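Local atomic coordinates of trans-isoprenyl diphosphate synthase (Caulobacter crescentus, PDB entry 3OYR), a protein that probably makes octaprenyl diphosphate, the precursor of quinone side chains, by adding isopentenyl units to farnesyl diphosphate with the help of magnesium. Residues Lys89-Ala93 against Leu143-Thr147; Lys151-Leu156 against Glu201-Val205. All blocks are in the same frame, centred on the assembly; numbering follows the deposited sequence. Where two conformers were deposited one is given.

Contact 1: Lys89-Ala93 against Leu143-Thr147; sequences KLAAA and LMVET
K89 NZ reaches E146 OE2 at 2.6 Å, a salt bridge received on the carboxylate's anti lone pair, the one turned away from the other oxygen. It joins two antiparallel neighbours in the all-helical isoprenoid synthase fold, helices 87-109 and 126-147; the axes of segments 89-93 and 143-147 lie 8.6 Å apart with 162° between their directions. The K89 chain, extended beyond CG, crosses that of E146 at about a right angle, long enough to span the gap while its ammonium stays near solvent. There a water accepts from K89 NZ and donates to E146 O, making a second link, and R45 of helix 25-45 holds the other carboxylate oxygen, OE1. Were K89 replaced by alanine, E146 OE2 would probably lose its lysine partner and the water its donor. Deeper in, small residues let the helices close up: A93 CB rests on M144 CG at 3.6 Å, and L143 CD1 reaches over to A92 CB and the backbone of A93. L90, crossing M144 at about a right angle, touches both M144 CG and T147 CG2 with CD2. T147 suits this place because it faces two ways. Its methyl, CG2, packs against K89 CB at 3.7 Å, while its hydroxyl, also hydrogen-bonded to S149 N, turns back to its own helix, OG1 donating to M144 O at 2.8 Å in the carbonyl plane.

Contact 2: Lys151-Leu156 against Glu201-Val205; sequences KALEIL and EAGAV
K151 opens the contact with its aliphatic part: its side chain and that of V205, taken in one of two conformers, cross at about a right angle, K151 CG touching V205 CG1. The bend at chi2 (68°) carries NZ on to a weak salt bridge with E154 OE1 one turn along its own helix. A lysine suits this margin, where methylenes can pack while the charge stays at the surface. Next, A152 lies nearest A202, their CA atoms 4.8 Å apart; two methyl side chains permit so close a backbone approach. I155 makes the broadest contact. Its CD1 covers the CG methylene and carboxylate end of E201, 3.6 Å from E201 CD, and also touches that V205 conformer. R218 of helix 211-238 pairs with E201 OE1, probably offsetting the cost of a buried charge. L156 finishes the segment, its CD1 lying on A202 CB at 3.8 Å. Segments 151-156 and 201-205, on helices 150-173 and 181-206, run antiparallel at 175°, helix packing of the all-helical isoprenoid synthase fold, away from the metal site, with alanines at the close approach. Helix 126-147 packs on the first through L153, helix 211-238 covers A204 of the second, and L153 of the second subunit meets its counterpart.

How the contacts relate
Contacts 1 and 2 lie side by side, their centres about 10 Å apart, on the same side of the chain's centre. They come in series: contact 1 joins helix 87-109 to helix 126-147 and closes before contact 2 joins helix 150-173 to helix 181-206. They meet where helix 150-173 packs on both helices of contact 1: on 126-147, which precedes it in the chain, through M144 SD and L156 CD1, 3.4 Å apart, and on 87-109 through L90 CD1 and A152 CB. Four helices thus pack together in one part of the isoprenoid synthase fold, the side chains of A92 and L156 about 14 and 13 Å from bound dimethylallyl diphosphate. Helix 87-109 runs on from contact 1 to D105 and D109, which bind calcium here.

Contact 1: Lys89-Ala93 against Leu143-Thr147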
ATOM      1  N   LYS B  89      -9.913  -5.621  15.629  1.00 18.63           N
ATOM      2  CA  LYS B  89      -8.901  -4.763  15.012  1.00 22.28           C
ATOM      3  C   LYS B  89      -8.296  -5.385  13.757  1.00 23.57           C
ATOM      4  O   LYS B  89      -8.081  -4.676  12.763  1.00 31.07           O
ATOM      5  CB  LYS B  89      -7.813  -4.369  16.002  1.00 28.36           C
ATOM      6  CG  LYS B  89      -8.359  -3.694  17.257  1.00 36.81           C
ATOM      7  CD  LYS B  89      -7.238  -3.159  18.130  1.00 34.39           C
ATOM      8  CE  LYS B  89      -7.799  -2.289  19.268  1.00 40.48           C
ATOM      9  NZ  LYS B  89      -6.688  -1.521  19.932  1.00 45.80           N
ATOM     10  N   LEU B  90      -8.047  -6.698  13.808  1.00 27.71           N
ATOM     11  CA  LEU B  90      -7.591  -7.474  12.639  1.00 28.41           C
ATOM     12  C   LEU B  90      -8.638  -7.447  11.550  1.00 27.30           C
ATOM     13  O   LEU B  90      -8.314  -7.165  10.391  1.00 28.96           O
ATOM     14  CB  LEU B  90      -7.246  -8.921  13.013  1.00 31.95           C
ATOM     15  CG  LEU B  90      -6.183  -9.106  14.099  1.00 32.85           C
ATOM     16  CD1 LEU B  90      -6.027 -10.575  14.465  1.00 41.79           C
ATOM     17  CD2 LEU B  90      -4.827  -8.520  13.718  1.00 30.71           C
ATOM     18  N   ALA B  91      -9.900  -7.669  11.925  1.00 25.99           N
ATOM     19  CA  ALA B  91     -11.014  -7.589  10.961  1.00 26.21           C
ATOM     20  C   ALA B  91     -11.074  -6.236  10.282  1.00 26.75           C
ATOM     21  O   ALA B  91     -11.213  -6.155   9.051  1.00 25.18           O
ATOM     22  CB  ALA B  91     -12.356  -7.918  11.636  1.00 21.43           C
ATOM     23  N   ALA B  92     -10.951  -5.175  11.085  1.00 24.71           N
ATOM     24  CA  ALA B  92     -10.872  -3.818  10.556  1.00 22.52           C
ATOM     25  C   ALA B  92      -9.660  -3.613   9.610  1.00 22.29           C
ATOM     26  O   ALA B  92      -9.783  -3.010   8.516  1.00 23.98           O
ATOM     27  CB  ALA B  92     -10.848  -2.807  11.735  1.00 13.57           C
ATOM     28  N   ALA B  93      -8.493  -4.094  10.033  1.00 25.51           N
ATOM     29  CA  ALA B  93      -7.262  -4.022   9.198  1.00 26.35           C
ATOM     30  C   ALA B  93      -7.455  -4.710   7.845  1.00 28.79           C
ATOM     31  O   ALA B  93      -7.053  -4.172   6.780  1.00 24.07           O
ATOM     32  CB  ALA B  93      -6.076  -4.640   9.932  1.00 25.65           C
ATOM     33  N   LEU B 143      -3.248  -0.815  13.164  1.00 28.97           N
ATOM     34  CA  LEU B 143      -4.268  -1.592  13.881  1.00 28.57           C
ATOM     35  C   LEU B 143      -3.753  -2.946  14.343  1.00 25.42           C
ATOM     36  O   LEU B 143      -3.944  -3.375  15.493  1.00 30.17           O
ATOM     37  CB  LEU B 143      -5.495  -1.809  12.978  1.00 30.32           C
ATOM     38  CG  LEU B 143      -6.510  -0.688  13.044  1.00 36.73           C
ATOM     39  CD1 LEU B 143      -7.433  -0.768  11.838  1.00 31.88           C
ATOM     40  CD2 LEU B 143      -7.274  -0.780  14.392  1.00 26.32           C
ATOM     41  N   MET B 144      -3.082  -3.624  13.433  1.00 28.38           N
ATOM     42  CA  MET B 144      -2.517  -4.926  13.737  1.00 30.01           C
ATOM     43  C   MET B 144      -1.482  -4.875  14.817  1.00 31.60           C
ATOM     44  O   MET B 144      -1.480  -5.730  15.686  1.00 32.54           O
ATOM     45  CB  MET B 144      -1.962  -5.546  12.486  1.00 31.25           C
ATOM     46  CG  MET B 144      -3.100  -5.920  11.593  1.00 48.03           C
ATOM     47  SD  MET B 144      -2.641  -7.029  10.306  1.00 50.79           S
ATOM     48  CE  MET B 144      -1.612  -5.963   9.301  1.00 12.26           C
ATOM     49  N   VAL B 145      -0.639  -3.846  14.782  1.00 30.99           N
ATOM     50  CA  VAL B 145       0.331  -3.598  15.844  1.00 34.15           C
ATOM     51  C   VAL B 145      -0.335  -3.533  17.228  1.00 40.43           C
ATOM     52  O   VAL B 145       0.164  -4.128  18.204  1.00 37.70           O
ATOM     53  CB  VAL B 145       1.163  -2.312  15.554  1.00 33.55           C
ATOM     54  CG1 VAL B 145       1.892  -1.872  16.782  1.00 28.41           C
ATOM     55  CG2 VAL B 145       2.172  -2.551  14.394  1.00 24.51           C
ATOM     56  N   GLU B 146      -1.472  -2.833  17.307  1.00 37.05           N
ATOM     57  CA  GLU B 146      -2.224  -2.716  18.566  1.00 33.62           C
ATOM     58  C   GLU B 146      -2.651  -4.049  19.176  1.00 34.31           C
ATOM     59  O   GLU B 146      -2.726  -4.170  20.401  1.00 39.04           O
ATOM     60  CB  GLU B 146      -3.460  -1.841  18.389  1.00 33.54           C
ATOM     61  CG  GLU B 146      -3.189  -0.349  18.289  1.00 40.94           C
ATOM     62  CD  GLU B 146      -4.402   0.444  17.808  1.00 47.20           C
ATOM     63  OE1 GLU B 146      -4.202   1.381  17.015  1.00 60.20           O
ATOM     64  OE2 GLU B 146      -5.546   0.136  18.220  1.00 47.55           O
ATOM     65  N   THR B 147      -2.941  -5.039  18.339  1.00 28.72           N
ATOM     66  CA  THR B 147      -3.358  -6.356  18.832  1.00 35.96           C
ATOM     67  C   THR B 147      -2.201  -7.131  19.465  1.00 38.23           C
ATOM     68  O   THR B 147      -2.439  -8.103  20.197  1.00 37.14           O
ATOM     69  CB  THR B 147      -3.935  -7.239  17.710  1.00 39.80           C
ATOM     70  OG1 THR B 147      -2.859  -7.779  16.935  1.00 53.93           O
ATOM     71  CG2 THR B 147      -4.841  -6.436  16.798  1.00 33.14           C
TER
HETATM   72  O   HOH W   1      -5.705  -4.150  21.240  1.00 50.89           O

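Contact 2: Lys151-Leu156 against Glu201-Val205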
ATOM      1  N   LYS B 151       2.115 -13.051  14.873  1.00 25.11           N
ATOM      2  CA  LYS B 151       1.709 -14.050  13.889  1.00 30.93           C
ATOM      3  C   LYS B 151       0.617 -13.488  12.976  1.00 28.82           C
ATOM      4  O   LYS B 151       0.700 -13.619  11.747  1.00 23.27           O
ATOM      5  CB  LYS B 151       1.275 -15.357  14.591  1.00 34.99           C
ATOM      6  CG  LYS B 151       0.859 -16.484  13.645  1.00 47.84           C
ATOM      7  CD  LYS B 151       2.018 -17.061  12.826  1.00 45.27           C
ATOM      8  CE  LYS B 151       1.542 -18.275  12.017  1.00 56.86           C
ATOM      9  NZ  LYS B 151       2.647 -19.055  11.380  1.00 60.55           N
ATOM     10  N   ALA B 152      -0.374 -12.797  13.545  1.00 25.61           N
ATOM     11  CA  ALA B 152      -1.428 -12.264  12.692  1.00 30.33           C
ATOM     12  C   ALA B 152      -0.862 -11.195  11.768  1.00 28.39           C
ATOM     13  O   ALA B 152      -1.278 -11.073  10.618  1.00 28.89           O
ATOM     14  CB  ALA B 152      -2.583 -11.719  13.522  1.00 38.12           C
ATOM     15  N   LEU B 153       0.094 -10.422  12.272  1.00 30.12           N
ATOM     16  CA  LEU B 153       0.759  -9.420  11.445  1.00 31.28           C
ATOM     17  C   LEU B 153       1.582 -10.017  10.293  1.00 28.27           C
ATOM     18  O   LEU B 153       1.559  -9.509   9.179  1.00 26.13           O
ATOM     19  CB  LEU B 153       1.624  -8.507  12.309  1.00 32.14           C
ATOM     20  CG  LEU B 153       1.643  -7.068  11.804  1.00 45.54           C
ATOM     21  CD1 LEU B 153       1.756  -6.114  12.961  1.00 48.78           C
ATOM     22  CD2 LEU B 153       2.796  -6.845  10.841  1.00 48.79           C
ATOM     23  N   GLU B 154       2.289 -11.104  10.549  1.00 23.93           N
ATOM     24  CA  GLU B 154       3.038 -11.807   9.485  1.00 28.52           C
ATOM     25  C   GLU B 154       2.095 -12.351   8.411  1.00 23.32           C
ATOM     26  O   GLU B 154       2.385 -12.265   7.214  1.00 29.84           O
ATOM     27  CB  GLU B 154       3.869 -12.941  10.098  1.00 26.59           C
ATOM     28  CG  GLU B 154       4.339 -14.032   9.148  1.00 36.88           C
ATOM     29  CD  GLU B 154       4.447 -15.341   9.887  1.00 60.61           C
ATOM     30  OE1 GLU B 154       3.553 -16.200   9.713  1.00 71.50           O
ATOM     31  OE2 GLU B 154       5.397 -15.488  10.688  1.00 49.59           O
ATOM     32  N   ILE B 155       0.955 -12.871   8.854  1.00 23.75           N
ATOM     33  CA  ILE B 155      -0.033 -13.441   7.961  1.00 25.37           C
ATOM     34  C   ILE B 155      -0.563 -12.378   7.001  1.00 24.35           C
ATOM     35  O   ILE B 155      -0.648 -12.615   5.806  1.00 28.51           O
ATOM     36  CB  ILE B 155      -1.203 -14.080   8.752  1.00 31.39           C
ATOM     37  CG1 ILE B 155      -0.784 -15.415   9.393  1.00 28.59           C
ATOM     38  CG2 ILE B 155      -2.389 -14.349   7.859  1.00 23.98           C
ATOM     39  CD1 ILE B 155      -1.845 -15.893  10.443  1.00 21.42           C
ATOM     40  N   LEU B 156      -0.897 -11.201   7.515  1.00 22.24           N
ATOM     41  CA  LEU B 156      -1.447 -10.149   6.632  1.00 21.46           C
ATOM     42  C   LEU B 156      -0.420  -9.376   5.830  1.00 21.79           C
ATOM     43  O   LEU B 156      -0.736  -8.858   4.735  1.00 31.77           O
ATOM     44  CB  LEU B 156      -2.376  -9.197   7.420  1.00 19.35           C
ATOM     45  CG  LEU B 156      -3.686  -9.967   7.663  1.00 33.75           C
ATOM     46  CD1 LEU B 156      -4.363  -9.559   8.941  1.00 38.25           C
ATOM     47  CD2 LEU B 156      -4.616  -9.802   6.485  1.00 41.79           C
ATOM     48  N   GLU B 201      -7.361 -17.091   8.602  1.00 29.93           N
ATOM     49  CA  GLU B 201      -6.236 -17.566   9.389  1.00 23.57           C
ATOM     50  C   GLU B 201      -5.869 -16.551  10.483  1.00 30.31           C
ATOM     51  O   GLU B 201      -5.610 -16.948  11.621  1.00 23.52           O
ATOM     52  CB  GLU B 201      -5.020 -17.935   8.508  1.00 24.43           C
ATOM     53  CG  GLU B 201      -3.944 -18.703   9.303  1.00 30.32           C
ATOM     54  CD  GLU B 201      -2.625 -18.846   8.575  1.00 39.64           C
ATOM     55  OE1 GLU B 201      -2.464 -18.281   7.469  1.00 31.02           O
ATOM     56  OE2 GLU B 201      -1.743 -19.542   9.110  1.00 34.56           O
ATOM     57  N   ALA B 202      -5.876 -15.251  10.172  1.00 19.96           N
ATOM     58  CA  ALA B 202      -5.589 -14.249  11.207  1.00 28.97           C
ATOM     59  C   ALA B 202      -6.648 -14.286  12.329  1.00 33.48           C
ATOM     60  O   ALA B 202      -6.305 -14.202  13.514  1.00 27.48           O
ATOM     61  CB  ALA B 202      -5.443 -12.837  10.622  1.00 28.34           C
ATOM     62  N   GLY B 203      -7.919 -14.444  11.944  1.00 27.64           N
ATOM     63  CA  GLY B 203      -9.014 -14.612  12.912  1.00 30.12           C
ATOM     64  C   GLY B 203      -8.731 -15.761  13.861  1.00 31.14           C
ATOM     65  O   GLY B 203      -8.819 -15.603  15.075  1.00 32.93           O
ATOM     66  N   ALA B 204      -8.344 -16.905  13.290  1.00 30.15           N
ATOM     67  CA  ALA B 204      -8.037 -18.103  14.059  1.00 27.13           C
ATOM     68  C   ALA B 204      -6.849 -17.944  15.006  1.00 34.53           C
ATOM     69  O   ALA B 204      -6.929 -18.381  16.164  1.00 28.08           O
ATOM     70  CB  ALA B 204      -7.815 -19.288  13.132  1.00 26.41           C
ATOM     71  N   VAL B 205      -5.757 -17.341  14.525  1.00 28.61           N
ATOM     72  CA  VAL B 205      -4.578 -17.181  15.394  0.50 32.02           C
ATOM     73  C   VAL B 205      -4.808 -16.214  16.558  1.00 35.45           C
ATOM     74  O   VAL B 205      -4.214 -16.414  17.635  1.00 39.64           O
ATOM     75  CB  VAL B 205      -3.249 -16.868  14.643  0.50 31.99           C
ATOM     76  CG1 VAL B 205      -2.900 -17.987  13.662  0.50 27.07           C
ATOM     77  CG2 VAL B 205      -3.293 -15.515  13.952  0.50 20.68           C
TER